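Local coordinates for protein acyl-CoA dehydrogenase (Geobacillus kaustophilus, PDB 2PG0) that probably catalyses the FAD-dependent alpha,beta-dehydrogenation of acyl chains carried as thioesters, as a member of the acyl-CoA dehydrogenase family, at residues D70-V75 / E311-K316; K244-R249 / Q317-V322. All coordinates share one frame; numbering follows the deposited sequence.

Contact 1. Residues D70-V75 / E311-K316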
loop_
_atom_site.group_PDB
_atom_site.type_symbol
_atom_site.label_atom_id
_atom_site.label_comp_id
_atom_site.label_asym_id
_atom_site.label_seq_id
_atom_site.Cartn_x
_atom_site.Cartn_y
_atom_site.Cartn_z
ATOM N N ASP A 70 15.100 -36.446 -7.999
ATOM C CA ASP A 70 15.545 -35.056 -8.091
ATOM C C ASP A 70 14.649 -34.131 -7.256
ATOM O O ASP A 70 13.617 -34.557 -6.727
ATOM C CB ASP A 70 15.695 -34.596 -9.557
ATOM C CG ASP A 70 14.366 -34.330 -10.257
ATOM O OD1 ASP A 70 13.297 -34.309 -9.612
ATOM O OD2 ASP A 70 14.401 -34.111 -11.483
ATOM N N PHE A 71 15.057 -32.868 -7.145
ATOM C CA PHE A 71 14.369 -31.884 -6.304
ATOM C C PHE A 71 12.929 -31.580 -6.743
ATOM O O PHE A 71 12.108 -31.150 -5.929
ATOM C CB PHE A 71 15.199 -30.596 -6.228
ATOM C CG PHE A 71 14.640 -29.564 -5.290
ATOM C CD1 PHE A 71 14.705 -29.742 -3.908
ATOM C CD2 PHE A 71 14.049 -28.406 -5.793
ATOM C CE1 PHE A 71 14.174 -28.777 -3.035
ATOM C CE2 PHE A 71 13.524 -27.441 -4.928
ATOM C CZ PHE A 71 13.583 -27.630 -3.551
ATOM N N ALA A 72 12.616 -31.802 -8.017
ATOM C CA ALA A 72 11.251 -31.576 -8.503
ATOM C C ALA A 72 10.231 -32.463 -7.780
ATOM O O ALA A 72 9.093 -32.038 -7.551
ATOM C CB ALA A 72 11.164 -31.757 -10.008
ATOM N N TYR A 73 10.645 -33.681 -7.410
ATOM C CA TYR A 73 9.792 -34.550 -6.591
ATOM C C TYR A 73 9.485 -33.910 -5.242
ATOM O O TYR A 73 8.356 -33.997 -4.765
ATOM C CB TYR A 73 10.407 -35.937 -6.401
ATOM C CG TYR A 73 10.265 -36.799 -7.623
ATOM C CD1 TYR A 73 9.126 -37.588 -7.811
ATOM C CD2 TYR A 73 11.260 -36.820 -8.601
ATOM C CE1 TYR A 73 8.987 -38.390 -8.948
ATOM C CE2 TYR A 73 11.130 -37.617 -9.745
ATOM C CZ TYR A 73 9.990 -38.397 -9.905
ATOM O OH TYR A 73 9.848 -39.184 -11.029
ATOM N N SER A 74 10.480 -33.256 -4.642
ATOM C CA SER A 74 10.256 -32.563 -3.363
ATOM C C SER A 74 9.318 -31.372 -3.512
ATOM O O SER A 74 8.493 -31.118 -2.632
ATOM C CB SER A 74 11.578 -32.125 -2.735
ATOM O OG SER A 74 12.207 -33.221 -2.090
ATOM N N VAL A 75 9.448 -30.641 -4.620
ATOM C CA VAL A 75 8.536 -29.536 -4.924
ATOM C C VAL A 75 7.095 -30.049 -4.969
ATOM O O VAL A 75 6.204 -29.485 -4.332
ATOM C CB VAL A 75 8.901 -28.830 -6.249
ATOM C CG1 VAL A 75 7.858 -27.751 -6.596
ATOM C CG2 VAL A 75 10.299 -28.217 -6.153
ATOM N N GLU A 311 17.048 -22.503 -11.235
ATOM C CA GLU A 311 18.406 -22.086 -10.846
ATOM C C GLU A 311 19.003 -22.987 -9.760
ATOM O O GLU A 311 20.155 -23.425 -9.860
ATOM C CB GLU A 311 18.401 -20.641 -10.337
ATOM C CG GLU A 311 18.228 -19.586 -11.401
ATOM C CD GLU A 311 19.369 -19.561 -12.393
ATOM O OE1 GLU A 311 20.417 -18.925 -12.107
ATOM O OE2 GLU A 311 19.203 -20.172 -13.466
ATOM N N HIS A 312 18.210 -23.248 -8.721
ATOM C CA HIS A 312 18.611 -24.113 -7.616
ATOM C C HIS A 312 19.002 -25.506 -8.120
ATOM O O HIS A 312 20.061 -26.023 -7.770
ATOM C CB HIS A 312 17.469 -24.221 -6.607
ATOM C CG HIS A 312 17.833 -24.946 -5.351
ATOM N ND1 HIS A 312 18.894 -24.570 -4.556
ATOM C CD2 HIS A 312 17.264 -26.011 -4.743
ATOM C CE1 HIS A 312 18.969 -25.381 -3.516
ATOM N NE2 HIS A 312 17.993 -26.266 -3.607
ATOM N N MET A 313 18.148 -26.085 -8.960
ATOM C CA MET A 313 18.358 -27.434 -9.494
ATOM C C MET A 313 19.582 -27.517 -10.416
ATOM O O MET A 313 20.219 -28.572 -10.521
ATOM C CB MET A 313 17.085 -27.935 -10.190
ATOM C CG MET A 313 15.928 -28.260 -9.225
ATOM S SD MET A 313 14.435 -28.922 -10.008
ATOM C CE MET A 313 15.056 -30.507 -10.616
ATOM N N ALA A 314 19.905 -26.399 -11.066
ATOM C CA ALA A 314 21.096 -26.282 -11.913
ATOM C C ALA A 314 22.395 -26.133 -11.108
ATOM O O ALA A 314 23.484 -26.057 -11.692
ATOM C CB ALA A 314 20.928 -25.112 -12.887
ATOM N N GLY A 315 22.281 -26.090 -9.779
ATOM C CA GLY A 315 23.440 -26.008 -8.890
ATOM C C GLY A 315 23.999 -24.603 -8.743
ATOM O O GLY A 315 25.146 -24.419 -8.336
ATOM N N LYS A 316 23.189 -23.601 -9.064
ATOM C CA LYS A 316 23.642 -22.213 -8.979
ATOM C C LYS A 316 23.381 -21.600 -7.598
ATOM O O LYS A 316 22.416 -21.959 -6.914
ATOM C CB LYS A 316 23.030 -21.375 -10.103
ATOM C CG LYS A 316 23.505 -21.802 -11.490
ATOM C CD LYS A 316 22.475 -21.479 -12.558
ATOM C CE LYS A 316 22.944 -21.899 -13.945
ATOM N NZ LYS A 316 23.834 -20.872 -14.546
#
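One aromatic pair and one thioether chain carry this contact, and no hydrogen bond joins the two segments. The aromatic pair is T-shaped: the imidazole of His312 presents its CD2 edge to a face of Phe71, with ring centroids 5.2 Å apart and planes at 76°. His312 CD2 lies over the face of the Phe71 ring, displaced toward its rim, 4.0 Å from Phe71 CE2. Both side chains hold CG anti to the backbone N (chi1 -175° for Phe71), which sends each ring across the gap. The imidazole nitrogens have partners on helix 237-273, ND1 with Gln246 and NE2 with Gln247, so the rotation of the ring, and with it the edge offered to Phe71, is fixed.

Apolar contact comes from Met313, whose CG lies 3.9 Å from Phe71 CB. The chain runs straight through chi2 and bends at chi3 (66°), which brings CE to 4.1 Å from Ala72 CB. This methyl end also lies against the polar first turn of helix 71-84, near Ala72 N and Asp70 OD2.

Asp70 OD1 caps its own helix by a weak bond from Ala72 N (3.0 Å) and is also hydrogen-bonded to His14 NE2. Gly315, with positive phi, closes helix 285-313 in a Schellman motif. A capped helix start thus meets a Schellman-terminated helix end, joining the N-terminal and C-terminal helical domains of the acyl-CoA dehydrogenase fold.

Contact 2. Residues K244-R249 / Q317-V322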
loop_
_atom_site.group_PDB
_atom_site.type_symbol
_atom_site.label_atom_id
_atom_site.label_comp_id
_atom_site.label_asym_id
_atom_site.label_seq_id
_atom_site.Cartn_x
_atom_site.Cartn_y
_atom_site.Cartn_z
ATOM N N LYS A 244 22.785 -24.295 3.919
ATOM C CA LYS A 244 21.506 -25.001 3.784
ATOM C C LYS A 244 20.263 -24.098 3.836
ATOM O O LYS A 244 19.189 -24.482 3.368
ATOM C CB LYS A 244 21.394 -26.098 4.841
ATOM C CG LYS A 244 22.406 -27.232 4.681
ATOM C CD LYS A 244 22.194 -27.972 3.378
ATOM C CE LYS A 244 22.994 -29.254 3.323
ATOM N NZ LYS A 244 22.956 -29.818 1.952
ATOM N N LEU A 245 20.406 -22.901 4.402
ATOM C CA LEU A 245 19.276 -21.965 4.486
ATOM C C LEU A 245 18.729 -21.505 3.116
ATOM O O LEU A 245 17.575 -21.074 3.041
ATOM C CB LEU A 245 19.592 -20.780 5.425
ATOM C CG LEU A 245 19.406 -21.033 6.937
ATOM C CD1 LEU A 245 20.226 -20.066 7.789
ATOM C CD2 LEU A 245 17.942 -20.985 7.361
ATOM N N GLN A 246 19.533 -21.609 2.051
ATOM C CA GLN A 246 19.049 -21.351 0.679
ATOM C C GLN A 246 17.877 -22.284 0.343
ATOM O O GLN A 246 16.804 -21.817 -0.026
ATOM C CB GLN A 246 20.169 -21.451 -0.384
ATOM C CG GLN A 246 19.670 -21.348 -1.862
ATOM C CD GLN A 246 20.778 -21.326 -2.937
ATOM O OE1 GLN A 246 21.705 -20.501 -2.899
ATOM N NE2 GLN A 246 20.658 -22.215 -3.925
ATOM N N GLN A 247 18.081 -23.597 0.487
ATOM C CA GLN A 247 16.987 -24.550 0.268
ATOM C C GLN A 247 15.831 -24.341 1.255
ATOM O O GLN A 247 14.666 -24.411 0.860
ATOM C CB GLN A 247 17.485 -26.005 0.276
ATOM C CG GLN A 247 16.379 -27.034 -0.014
ATOM C CD GLN A 247 16.894 -28.296 -0.686
ATOM O OE1 GLN A 247 17.576 -28.241 -1.715
ATOM N NE2 GLN A 247 16.552 -29.445 -0.118
ATOM N N GLU A 248 16.154 -24.086 2.527
ATOM C CA GLU A 248 15.128 -23.842 3.556
ATOM C C GLU A 248 14.178 -22.695 3.161
ATOM O O GLU A 248 12.948 -22.848 3.187
ATOM C CB GLU A 248 15.761 -23.570 4.932
ATOM C CG GLU A 248 14.724 -23.362 6.057
ATOM C CD GLU A 248 15.328 -23.295 7.466
ATOM O OE1 GLU A 248 16.391 -23.909 7.717
ATOM O OE2 GLU A 248 14.716 -22.634 8.337
ATOM N N ARG A 249 14.761 -21.558 2.792
ATOM C CA ARG A 249 13.983 -20.396 2.367
ATOM C C ARG A 249 13.170 -20.667 1.098
ATOM O O ARG A 249 12.044 -20.176 0.961
ATOM C CB ARG A 249 14.887 -19.166 2.233
ATOM C CG ARG A 249 15.318 -18.658 3.604
ATOM C CD ARG A 249 16.615 -17.876 3.601
ATOM N NE ARG A 249 17.004 -17.593 4.984
ATOM C CZ ARG A 249 18.197 -17.136 5.369
ATOM N NH1 ARG A 249 19.153 -16.909 4.478
ATOM N NH2 ARG A 249 18.429 -16.911 6.661
ATOM N N GLN A 317 24.273 -20.699 -7.193
ATOM C CA GLN A 317 24.176 -19.998 -5.919
ATOM C C GLN A 317 23.266 -18.788 -6.106
ATOM O O GLN A 317 23.633 -17.834 -6.809
ATOM C CB GLN A 317 25.574 -19.557 -5.456
ATOM C CG GLN A 317 25.689 -19.244 -3.961
ATOM C CD GLN A 317 26.780 -18.225 -3.647
ATOM O OE1 GLN A 317 27.866 -18.246 -4.241
ATOM N NE2 GLN A 317 26.494 -17.326 -2.705
ATOM N N ILE A 318 22.088 -18.834 -5.481
ATOM C CA ILE A 318 21.056 -17.793 -5.634
ATOM C C ILE A 318 20.511 -17.269 -4.290
ATOM O O ILE A 318 19.299 -17.205 -4.058
ATOM C CB ILE A 318 19.909 -18.261 -6.572
ATOM C CG1 ILE A 318 19.579 -19.734 -6.302
ATOM C CG2 ILE A 318 20.308 -18.044 -8.045
ATOM C CD1 ILE A 318 18.305 -20.212 -6.899
ATOM N N VAL A 319 21.438 -16.883 -3.420
ATOM C CA VAL A 319 21.134 -16.325 -2.105
ATOM C C VAL A 319 20.171 -15.130 -2.195
ATOM O O VAL A 319 19.180 -15.058 -1.456
ATOM C CB VAL A 319 22.455 -15.922 -1.376
ATOM C CG1 VAL A 319 22.171 -15.252 -0.041
ATOM C CG2 VAL A 319 23.342 -17.157 -1.174
ATOM N N THR A 320 20.460 -14.207 -3.110
ATOM C CA THR A 320 19.629 -13.006 -3.283
ATOM C C THR A 320 18.210 -13.356 -3.713
ATOM O O THR A 320 17.238 -12.899 -3.113
ATOM C CB THR A 320 20.245 -12.047 -4.318
ATOM O OG1 THR A 320 21.559 -11.671 -3.884
ATOM C CG2 THR A 320 19.387 -10.791 -4.476
ATOM N N GLU A 321 18.105 -14.185 -4.747
ATOM C CA GLU A 321 16.822 -14.471 -5.363
ATOM C C GLU A 321 15.890 -15.270 -4.446
ATOM O O GLU A 321 14.678 -15.055 -4.447
ATOM C CB GLU A 321 17.024 -15.164 -6.719
ATOM C CG GLU A 321 17.696 -14.283 -7.776
ATOM C CD GLU A 321 19.226 -14.215 -7.679
ATOM O OE1 GLU A 321 19.840 -14.834 -6.775
ATOM O OE2 GLU A 321 19.824 -13.511 -8.524
ATOM N N VAL A 322 16.457 -16.187 -3.664
ATOM C CA VAL A 322 15.649 -16.975 -2.734
ATOM C C VAL A 322 15.158 -16.108 -1.561
ATOM O O VAL A 322 14.055 -16.303 -1.062
ATOM C CB VAL A 322 16.382 -18.269 -2.251
ATOM C CG1 VAL A 322 17.472 -17.967 -1.219
ATOM C CG2 VAL A 322 15.384 -19.248 -1.681
#
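Two CA pairs one helical turn apart, Gln246 with Val319 at 6.1 Å and Arg249 with Val322 at 6.4 Å, show helix 237-273 lying close against the first turn of helix 319-343. Gln246 supplies the one hydrogen bond across the segments. With CG anti to the backbone N (chi1 173°) and the chain extended beyond it, the carboxamide arrives beside the N-cap residue Ile318, whose N donates to Gln246 OE1 at 3.1 Å. The N-H points fairly directly at the oxygen (151°), yet the donor stands 47° out of the carbonyl plane, so the approach is from above the amide and not along a lone pair. Gln246 NE2 lies 3.6 Å from Ile318 CG1; with NE2 engaged by His312, the geometry is consistent with OE1, not NE2, being the end turned to Ile318 N.

One turn on, Val322 points both methyls at helix 237-273. Its CG2 presses on the main chain, 3.4 Å from Gln246 O, and also meets Arg249 CB at 3.9 Å. Its CG1 touches the aliphatic stem of Gln246 at CG. Arg249 takes part through its backbone and CB: its extended chain carries the guanidinium away, with NE bonded to Ala369 O and its side chain about 8 Å from the bound FAD.

Around this seam, helix 285-313 packs on Ile318 through Val308, Glu311 and His312, while Ile378 of helix 372-382 touches both Arg249 and Val319, and helix 89-105 meets Lys244 and Glu248.

Overall arrangement
Contact 1 uses the end of helix 285-313 and contact 2 the start of helix 319-343, with the segments adjoining at Lys316 and Gln317 and the contact centres about 12 Å apart. Contact 1 is a surface contact between domains, away from the annotated sites, and rests on ring and thioether packing. Contact 2 is partly buried, stays within the C-terminal domain, lies nearer the FAD and adds a hydrogen bond to its aliphatic packing. The two touch directly: His312 of contact 1 reaches the glutamines of segment 244-249, and Glu311 CB packs on Ile318 CD1 at 3.5 Å.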